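Local atomic coordinates of probable transcriptional regulator (Pseudomonas aeruginosa, PDB entry 2NNN), a protein that probably binds DNA as a dimeric transcriptional regulator of the MarR family, through a winged helix-turn-helix domain in each subunit. Residues 41-46 / 56-61; 71-76 / 82-87; 86-89 / 94-97. All blocks are in the same frame, centred on the assembly; numbering follows the deposited sequence.

Overall arrangement
Contacts 1 and 2 are buried and share one hydrophobic interior; contact 3 lies at the surface, its centre about 21 Å from the centre of the chain. Helix 66-78 follows helix 55-61 in the chain and joins the first two contacts: Ala43 packs on Val72, and Leu58 on Val73. In contact 1 leucine packing is combined with an arginine bonded to a backbone carbonyl, whereas contact 2 is mainly aliphatic, with an arginine over its outer edge. Strand 82-87 serves both contacts 2 and 3, which have Ala86 and Asp87 in common. Contact 3 pairs that strand with strand 93-98, near the tip of the hairpin that forms the wing.

Contact 1: residues 41-46 / 56-61; sequences WAALVR and NQLGRL
Arg46, reaching out from helix 38-50, has the largest share of the buried surface and meets both Leu58 and Leu61 of helix 55-61. Its aliphatic part comes first: CB and CG lie against the CD1 methyl of Leu58, with CG 3.8 Å from that methyl, as the two side chains slide past each other in opposite directions. Bends at chi2 (68°) and chi3 (84°) then turn the chain so that the guanidinium edge reaches the carbonyl of Leu61. NH2 of Arg46 gives a hydrogen bond to Leu61 O at 2.8 Å, almost in line with the C=O bond though bent at the hydrogen and tilted from the guanidinium plane, and NE adds a weak one at 3.1 Å to the same Leu61 O. Two N-H groups thus share one acceptor, while NE of Arg46 also lies 3.8 Å from Leu61 CB. The remaining nitrogen, NH1, forms salt bridges with Glu49 and with Asp10 of the second subunit, linking this helix pair to that subunit. Deeper in, the CD2 methyl of Leu58 is 4.4 Å from Ala43 CB, and Leu58 continues onto Ile69 of helix 66-78. The short segments approach to 10.1 Å between axes at an angle of 109°. This steep packing of successive helices belongs to the helical part of the winged helix-turn-helix domain of MarR proteins.

Contact 2: residues 71-76 / 82-87; sequences GVVERL and IQRSAD
Segment 71-76 of helix 66-78 runs at 113° to strand segment 82-87, their axes 9.0 Å apart at closest, and the backbones draw nearest at Leu76 and Ile82, whose CA atoms are 6.3 Å apart. Ile82 has the most surface buried here, and its branches divide the work. With chi1 at 58°, CG1 sits between the backbone N and the carbonyl carbon, which carries CD1 toward Val73: Ile82 CD1 lies 3.9 Å from Val73 CG1, and Ile82 CG1 is 3.8 Å from Val73 O. The other branch, CG2 of Ile82, meets Leu76 at CB and CD2, both at 4.1 Å. Val73 and Leu76 each cross the isoleucine at about a right angle. Arg84, two residues along the strand, extends its chain beside Ile82, whose CD1 lies over one face of the guanidinium toward its rim. NH2 of Arg84 ends 3.6 Å from Val73 CG1, while CG of Glu74 comes to the guanidinium edge, near its plane. The Glu74 carboxylate stays apart, with OE2 4.9 Å from Arg84 NH2; the ion pair of Arg84 is instead a salt bridge from NH1 to OD2 of Asp77 in helix 66-78. Ile82 also reaches Leu47 of helix 38-50, and Val73 touches Val96 of strand 93-98, so the hairpin packs on the helices. In a MarR-type winged helix, this is where the recognition helix, here probably helix 66-78, packs against the first strand of the wing.

Contact 3: residues 86-89 / 94-97; sequences ADPD and LLVS
Asp87 CG, anti to the backbone N, puts CB and CG of the aspartate beside Leu95 CD1, and the Leu95 torsions, chi1 -95° and chi2 34°, both lie off the staggered values and point its two methyls at Asp87 and Pro88. The site lies near the tip of the antiparallel beta hairpin formed by strands 82-87 and 93-98, the wing of the MarR-type winged helix. Leu95 CD1 is 3.5 Å from Asp87 CB and 3.6 Å from Asp87 CG, touching the aspartate by its carbon atoms as the two side chains pass at a slant. Leu95 CD2 takes the other partner and lies 3.6 Å from Pro88 CD, with the leucine and the proline ring at about a right angle. Touching both, Leu95 buries the most surface in this contact; it also packs on Pro52 of the loop after helix 38-50. Ala86 and Leu94 are an antiparallel non-hydrogen-bonded pair, with CA atoms 4.6 Å apart and side chains that splay apart, although the CD1 methyl of Leu94 still comes to 4.4 Å from Ala86 CA. Backbone bonds join the strands at the neighbouring positions, Ser85 with Leu95 and Asp87 with Arg93. From Asp87 the chain runs on into the loop at Pro88 and Asp89, and Asp87 closes an Asx turn there: Asp89 N donates to Asp87 OD1 at 3.0 Å, nearly straight at 169°, from above the carboxylate plane.

Contact 1: residues 41-46 / 56-61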
loop_
_atom_site.group_PDB
_atom_site.type_symbol
_atom_site.label_atom_id
_atom_site.label_comp_id
_atom_site.label_asym_id
_atom_site.label_seq_id
_atom_site.Cartn_x
_atom_site.Cartn_y
_atom_site.Cartn_z
ATOM N N TRP A 41 8.091 -9.974 7.556
ATOM C CA TRP A 41 9.264 -10.516 6.847
ATOM C C TRP A 41 10.362 -9.468 6.733
ATOM O O TRP A 41 11.540 -9.776 6.940
ATOM C CB TRP A 41 8.860 -11.022 5.446
ATOM C CG TRP A 41 10.028 -11.495 4.586
ATOM C CD1 TRP A 41 10.547 -10.865 3.480
ATOM C CD2 TRP A 41 10.803 -12.710 4.750
ATOM N NE1 TRP A 41 11.589 -11.604 2.955
ATOM C CE2 TRP A 41 11.770 -12.734 3.717
ATOM C CE3 TRP A 41 10.775 -13.771 5.670
ATOM C CZ2 TRP A 41 12.710 -13.768 3.594
ATOM C CZ3 TRP A 41 11.709 -14.805 5.536
ATOM C CH2 TRP A 41 12.658 -14.792 4.507
ATOM N N ALA A 42 9.970 -8.237 6.399
ATOM C CA ALA A 42 10.888 -7.097 6.276
ATOM C C ALA A 42 11.658 -6.851 7.573
ATOM O O ALA A 42 12.878 -6.672 7.544
ATOM C CB ALA A 42 10.124 -5.831 5.874
ATOM N N ALA A 43 10.937 -6.821 8.694
ATOM C CA ALA A 43 11.557 -6.684 10.018
ATOM C C ALA A 43 12.471 -7.853 10.322
ATOM O O ALA A 43 13.531 -7.656 10.872
ATOM C CB ALA A 43 10.511 -6.558 11.097
ATOM N N LEU A 44 12.065 -9.065 9.954
ATOM C CA LEU A 44 12.907 -10.260 10.165
ATOM C C LEU A 44 14.204 -10.151 9.351
ATOM O O LEU A 44 15.301 -10.335 9.884
ATOM C CB LEU A 44 12.154 -11.530 9.746
ATOM C CG LEU A 44 12.735 -12.856 10.208
ATOM C CD1 LEU A 44 12.227 -13.192 11.621
ATOM C CD2 LEU A 44 12.382 -13.971 9.227
ATOM N N VAL A 45 14.055 -9.863 8.057
ATOM C CA VAL A 45 15.193 -9.640 7.176
ATOM C C VAL A 45 16.121 -8.564 7.752
ATOM O O VAL A 45 17.311 -8.812 7.903
ATOM C CB VAL A 45 14.740 -9.315 5.723
ATOM C CG1 VAL A 45 15.921 -8.952 4.835
ATOM C CG2 VAL A 45 13.982 -10.508 5.136
ATOM N N ARG A 46 15.567 -7.405 8.109
ATOM C CA ARG A 46 16.368 -6.296 8.620
ATOM C C ARG A 46 17.139 -6.624 9.908
ATOM O O ARG A 46 18.320 -6.295 10.011
ATOM C CB ARG A 46 15.523 -5.030 8.800
ATOM C CG ARG A 46 16.337 -3.765 9.077
ATOM C CD ARG A 46 17.157 -3.358 7.866
ATOM N NE ARG A 46 16.374 -2.561 6.924
ATOM C CZ ARG A 46 16.741 -2.284 5.674
ATOM N NH1 ARG A 46 17.874 -2.756 5.173
ATOM N NH2 ARG A 46 15.960 -1.541 4.911
ATOM N N ASN A 56 12.540 0.926 17.783
ATOM C CA ASN A 56 12.134 2.117 17.033
ATOM C C ASN A 56 13.088 2.430 15.881
ATOM O O ASN A 56 12.671 2.949 14.827
ATOM C CB ASN A 56 12.014 3.316 17.979
ATOM C CG ASN A 56 10.765 3.247 18.862
ATOM O OD1 ASN A 56 9.997 2.258 18.845
ATOM N ND2 ASN A 56 10.544 4.312 19.629
ATOM N N GLN A 57 14.366 2.110 16.091
ATOM C CA GLN A 57 15.357 2.194 15.032
ATOM C C GLN A 57 15.100 1.142 13.965
ATOM O O GLN A 57 15.245 1.421 12.778
ATOM C CB GLN A 57 16.765 2.031 15.600
ATOM C CG GLN A 57 17.861 2.174 14.555
ATOM C CD GLN A 57 19.186 2.540 15.176
ATOM O OE1 GLN A 57 19.386 3.682 15.603
ATOM N NE2 GLN A 57 20.101 1.584 15.229
ATOM N N LEU A 58 14.738 -0.066 14.390
ATOM C CA LEU A 58 14.345 -1.115 13.467
ATOM C C LEU A 58 13.168 -0.599 12.613
ATOM O O LEU A 58 13.108 -0.828 11.412
ATOM C CB LEU A 58 13.976 -2.402 14.221
ATOM C CG LEU A 58 13.397 -3.563 13.382
ATOM C CD1 LEU A 58 14.316 -3.998 12.235
ATOM C CD2 LEU A 58 12.971 -4.777 14.220
ATOM N N GLY A 59 12.271 0.136 13.268
ATOM C CA GLY A 59 11.130 0.741 12.630
ATOM C C GLY A 59 11.549 1.714 11.564
ATOM O O GLY A 59 11.036 1.664 10.451
ATOM N N ARG A 60 12.503 2.576 11.902
ATOM C CA ARG A 60 12.980 3.626 11.004
ATOM C C ARG A 60 13.841 3.124 9.832
ATOM O O ARG A 60 14.181 3.903 8.938
ATOM C CB ARG A 60 13.729 4.709 11.797
ATOM C CG ARG A 60 12.853 5.450 12.819
ATOM C CD ARG A 60 13.679 6.274 13.804
ATOM N NE ARG A 60 13.883 7.626 13.289
ATOM C CZ ARG A 60 15.007 8.044 12.716
ATOM N NH1 ARG A 60 16.032 7.205 12.610
ATOM N NH2 ARG A 60 15.117 9.294 12.264
ATOM N N LEU A 61 14.202 1.839 9.844
ATOM C CA LEU A 61 14.970 1.236 8.755
ATOM C C LEU A 61 14.074 0.394 7.864
ATOM O O LEU A 61 14.517 -0.085 6.810
ATOM C CB LEU A 61 16.107 0.370 9.291
ATOM C CG LEU A 61 17.309 1.055 9.964
ATOM C CD1 LEU A 61 17.967 0.122 11.001
ATOM C CD2 LEU A 61 18.319 1.509 8.920
#

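Contact 2: residues 71-76 / 82-87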
loop_
_atom_site.group_PDB
_atom_site.type_symbol
_atom_site.label_atom_id
_atom_site.label_comp_id
_atom_site.label_asym_id
_atom_site.label_seq_id
_atom_site.Cartn_x
_atom_site.Cartn_y
_atom_site.Cartn_z
ATOM N N GLY A 71 4.126 -3.868 17.095
ATOM C CA GLY A 71 3.226 -4.998 16.963
ATOM C C GLY A 71 3.742 -6.060 16.006
ATOM O O GLY A 71 3.426 -7.244 16.160
ATOM N N VAL A 72 4.517 -5.646 15.009
ATOM C CA VAL A 72 5.205 -6.604 14.165
ATOM C C VAL A 72 6.183 -7.420 15.022
ATOM O O VAL A 72 6.196 -8.654 14.945
ATOM C CB VAL A 72 5.933 -5.915 12.980
ATOM C CG1 VAL A 72 7.084 -6.779 12.463
ATOM C CG2 VAL A 72 4.952 -5.587 11.880
ATOM N N VAL A 73 6.983 -6.732 15.844
ATOM C CA VAL A 73 7.968 -7.407 16.698
ATOM C C VAL A 73 7.285 -8.314 17.731
ATOM O O VAL A 73 7.768 -9.408 18.015
ATOM C CB VAL A 73 8.943 -6.411 17.378
ATOM C CG1 VAL A 73 9.763 -7.099 18.471
ATOM C CG2 VAL A 73 9.878 -5.798 16.355
ATOM N N GLU A 74 6.151 -7.870 18.262
ATOM C CA GLU A 74 5.383 -8.691 19.200
ATOM C C GLU A 74 4.806 -9.954 18.555
ATOM O O GLU A 74 4.875 -11.029 19.144
ATOM C CB GLU A 74 4.305 -7.868 19.912
ATOM C CG GLU A 74 4.879 -6.984 21.019
ATOM C CD GLU A 74 3.918 -5.900 21.510
ATOM O OE1 GLU A 74 2.732 -5.904 21.096
ATOM O OE2 GLU A 74 4.351 -5.040 22.323
ATOM N N ARG A 75 4.268 -9.828 17.341
ATOM C CA ARG A 75 3.793 -10.987 16.581
ATOM C C ARG A 75 4.931 -11.917 16.157
ATOM O O ARG A 75 4.767 -13.129 16.129
ATOM C CB ARG A 75 2.963 -10.552 15.375
ATOM C CG ARG A 75 1.607 -9.956 15.764
ATOM C CD ARG A 75 0.868 -9.367 14.570
ATOM N NE ARG A 75 1.619 -8.277 13.934
ATOM C CZ ARG A 75 1.307 -7.730 12.760
ATOM N NH1 ARG A 75 0.256 -8.167 12.067
ATOM N NH2 ARG A 75 2.053 -6.754 12.269
ATOM N N LEU A 76 6.085 -11.340 15.840
ATOM C CA LEU A 76 7.306 -12.099 15.589
ATOM C C LEU A 76 7.784 -12.804 16.875
ATOM O O LEU A 76 8.435 -13.851 16.817
ATOM C CB LEU A 76 8.381 -11.147 15.064
ATOM C CG LEU A 76 9.085 -11.337 13.712
ATOM C CD1 LEU A 76 8.148 -11.783 12.608
ATOM C CD2 LEU A 76 9.810 -10.056 13.303
ATOM N N ILE A 82 12.140 -13.779 17.725
ATOM C CA ILE A 82 13.021 -12.707 18.198
ATOM C C ILE A 82 13.468 -12.920 19.638
ATOM O O ILE A 82 12.822 -13.656 20.406
ATOM C CB ILE A 82 12.398 -11.267 18.026
ATOM C CG1 ILE A 82 11.062 -11.122 18.759
ATOM C CG2 ILE A 82 12.235 -10.895 16.558
ATOM C CD1 ILE A 82 11.155 -10.331 20.038
ATOM N N GLN A 83 14.590 -12.287 19.983
ATOM C CA GLN A 83 15.046 -12.187 21.365
ATOM C C GLN A 83 15.325 -10.721 21.732
ATOM O O GLN A 83 15.814 -9.922 20.914
ATOM C CB GLN A 83 16.254 -13.108 21.641
ATOM C CG GLN A 83 17.559 -12.745 20.920
ATOM C CD GLN A 83 18.577 -13.899 20.787
ATOM O OE1 GLN A 83 19.659 -13.699 20.223
ATOM N NE2 GLN A 83 18.233 -15.100 21.291
ATOM N N ARG A 84 14.971 -10.376 22.964
ATOM C CA ARG A 84 15.240 -9.054 23.497
ATOM C C ARG A 84 16.352 -9.129 24.542
ATOM O O ARG A 84 16.557 -10.162 25.194
ATOM C CB ARG A 84 13.970 -8.438 24.082
ATOM C CG ARG A 84 12.839 -8.199 23.074
ATOM C CD ARG A 84 11.643 -7.618 23.792
ATOM N NE ARG A 84 10.528 -7.234 22.926
ATOM C CZ ARG A 84 9.508 -8.032 22.621
ATOM N NH1 ARG A 84 9.474 -9.279 23.075
ATOM N NH2 ARG A 84 8.524 -7.590 21.846
ATOM N N SER A 85 17.084 -8.030 24.678
ATOM C CA SER A 85 18.188 -7.951 25.619
ATOM C C SER A 85 18.575 -6.493 25.812
ATOM O O SER A 85 18.489 -5.707 24.874
ATOM C CB SER A 85 19.394 -8.766 25.123
ATOM O OG SER A 85 19.976 -8.171 23.975
ATOM N N ALA A 86 19.000 -6.159 27.029
ATOM C CA ALA A 86 19.379 -4.806 27.434
ATOM C C ALA A 86 20.407 -4.150 26.519
ATOM O O ALA A 86 21.391 -4.771 26.121
ATOM C CB ALA A 86 19.905 -4.821 28.885
ATOM N N ASP A 87 20.164 -2.887 26.188
ATOM C CA ASP A 87 21.151 -2.077 25.494
ATOM C C ASP A 87 22.325 -1.890 26.454
ATOM O O ASP A 87 22.129 -1.405 27.567
ATOM C CB ASP A 87 20.533 -0.735 25.082
ATOM C CG ASP A 87 21.467 0.129 24.243
ATOM O OD1 ASP A 87 22.680 -0.143 24.164
ATOM O OD2 ASP A 87 20.979 1.115 23.659
#

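Contact 3: residues 86-89 / 94-97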
loop_
_atom_site.group_PDB
_atom_site.type_symbol
_atom_site.label_atom_id
_atom_site.label_comp_id
_atom_site.label_asym_id
_atom_site.label_seq_id
_atom_site.Cartn_x
_atom_site.Cartn_y
_atom_site.Cartn_z
ATOM N N ALA A 86 19.000 -6.159 27.029
ATOM C CA ALA A 86 19.379 -4.806 27.434
ATOM C C ALA A 86 20.407 -4.150 26.519
ATOM O O ALA A 86 21.391 -4.771 26.121
ATOM C CB ALA A 86 19.905 -4.821 28.885
ATOM N N ASP A 87 20.164 -2.887 26.188
ATOM C CA ASP A 87 21.151 -2.077 25.494
ATOM C C ASP A 87 22.325 -1.890 26.454
ATOM O O ASP A 87 22.129 -1.405 27.567
ATOM C CB ASP A 87 20.533 -0.735 25.082
ATOM C CG ASP A 87 21.467 0.129 24.243
ATOM O OD1 ASP A 87 22.680 -0.143 24.164
ATOM O OD2 ASP A 87 20.979 1.115 23.659
ATOM N N PRO A 88 23.536 -2.327 26.047
ATOM C CA PRO A 88 24.751 -2.205 26.869
ATOM C C PRO A 88 25.225 -0.765 27.136
ATOM O O PRO A 88 26.053 -0.547 28.023
ATOM C CB PRO A 88 25.801 -2.954 26.043
ATOM C CG PRO A 88 25.274 -2.934 24.635
ATOM C CD PRO A 88 23.805 -3.032 24.776
ATOM N N ASP A 89 24.715 0.197 26.374
ATOM C CA ASP A 89 25.112 1.590 26.519
ATOM C C ASP A 89 23.997 2.400 27.149
ATOM O O ASP A 89 24.135 3.607 27.375
ATOM C CB ASP A 89 25.480 2.179 25.159
ATOM C CG ASP A 89 26.565 1.387 24.461
ATOM O OD1 ASP A 89 27.647 1.205 25.054
ATOM O OD2 ASP A 89 26.329 0.939 23.317
ATOM N N LEU A 94 16.121 -1.479 25.469
ATOM C CA LEU A 94 16.112 -2.841 24.939
ATOM C C LEU A 94 16.637 -2.899 23.514
ATOM O O LEU A 94 16.471 -1.961 22.734
ATOM C CB LEU A 94 14.696 -3.424 24.979
ATOM C CG LEU A 94 14.286 -4.355 26.120
ATOM C CD1 LEU A 94 15.082 -4.068 27.371
ATOM C CD2 LEU A 94 12.797 -4.206 26.381
ATOM N N LEU A 95 17.261 -4.025 23.195
ATOM C CA LEU A 95 17.718 -4.337 21.856
ATOM C C LEU A 95 16.946 -5.547 21.384
ATOM O O LEU A 95 16.739 -6.482 22.145
ATOM C CB LEU A 95 19.218 -4.655 21.864
ATOM C CG LEU A 95 20.252 -3.564 21.543
ATOM C CD1 LEU A 95 19.841 -2.178 22.016
ATOM C CD2 LEU A 95 21.626 -3.948 22.089
ATOM N N VAL A 96 16.510 -5.516 20.129
ATOM C CA VAL A 96 15.811 -6.645 19.521
ATOM C C VAL A 96 16.782 -7.373 18.587
ATOM O O VAL A 96 17.613 -6.752 17.916
ATOM C CB VAL A 96 14.519 -6.204 18.770
ATOM C CG1 VAL A 96 13.723 -7.408 18.307
ATOM C CG2 VAL A 96 13.646 -5.362 19.663
ATOM N N SER A 97 16.681 -8.695 18.565
ATOM C CA SER A 97 17.616 -9.527 17.830
ATOM C C SER A 97 16.878 -10.725 17.286
ATOM O O SER A 97 15.821 -11.086 17.791
ATOM C CB SER A 97 18.711 -10.010 18.779
ATOM O OG SER A 97 19.902 -10.266 18.070
#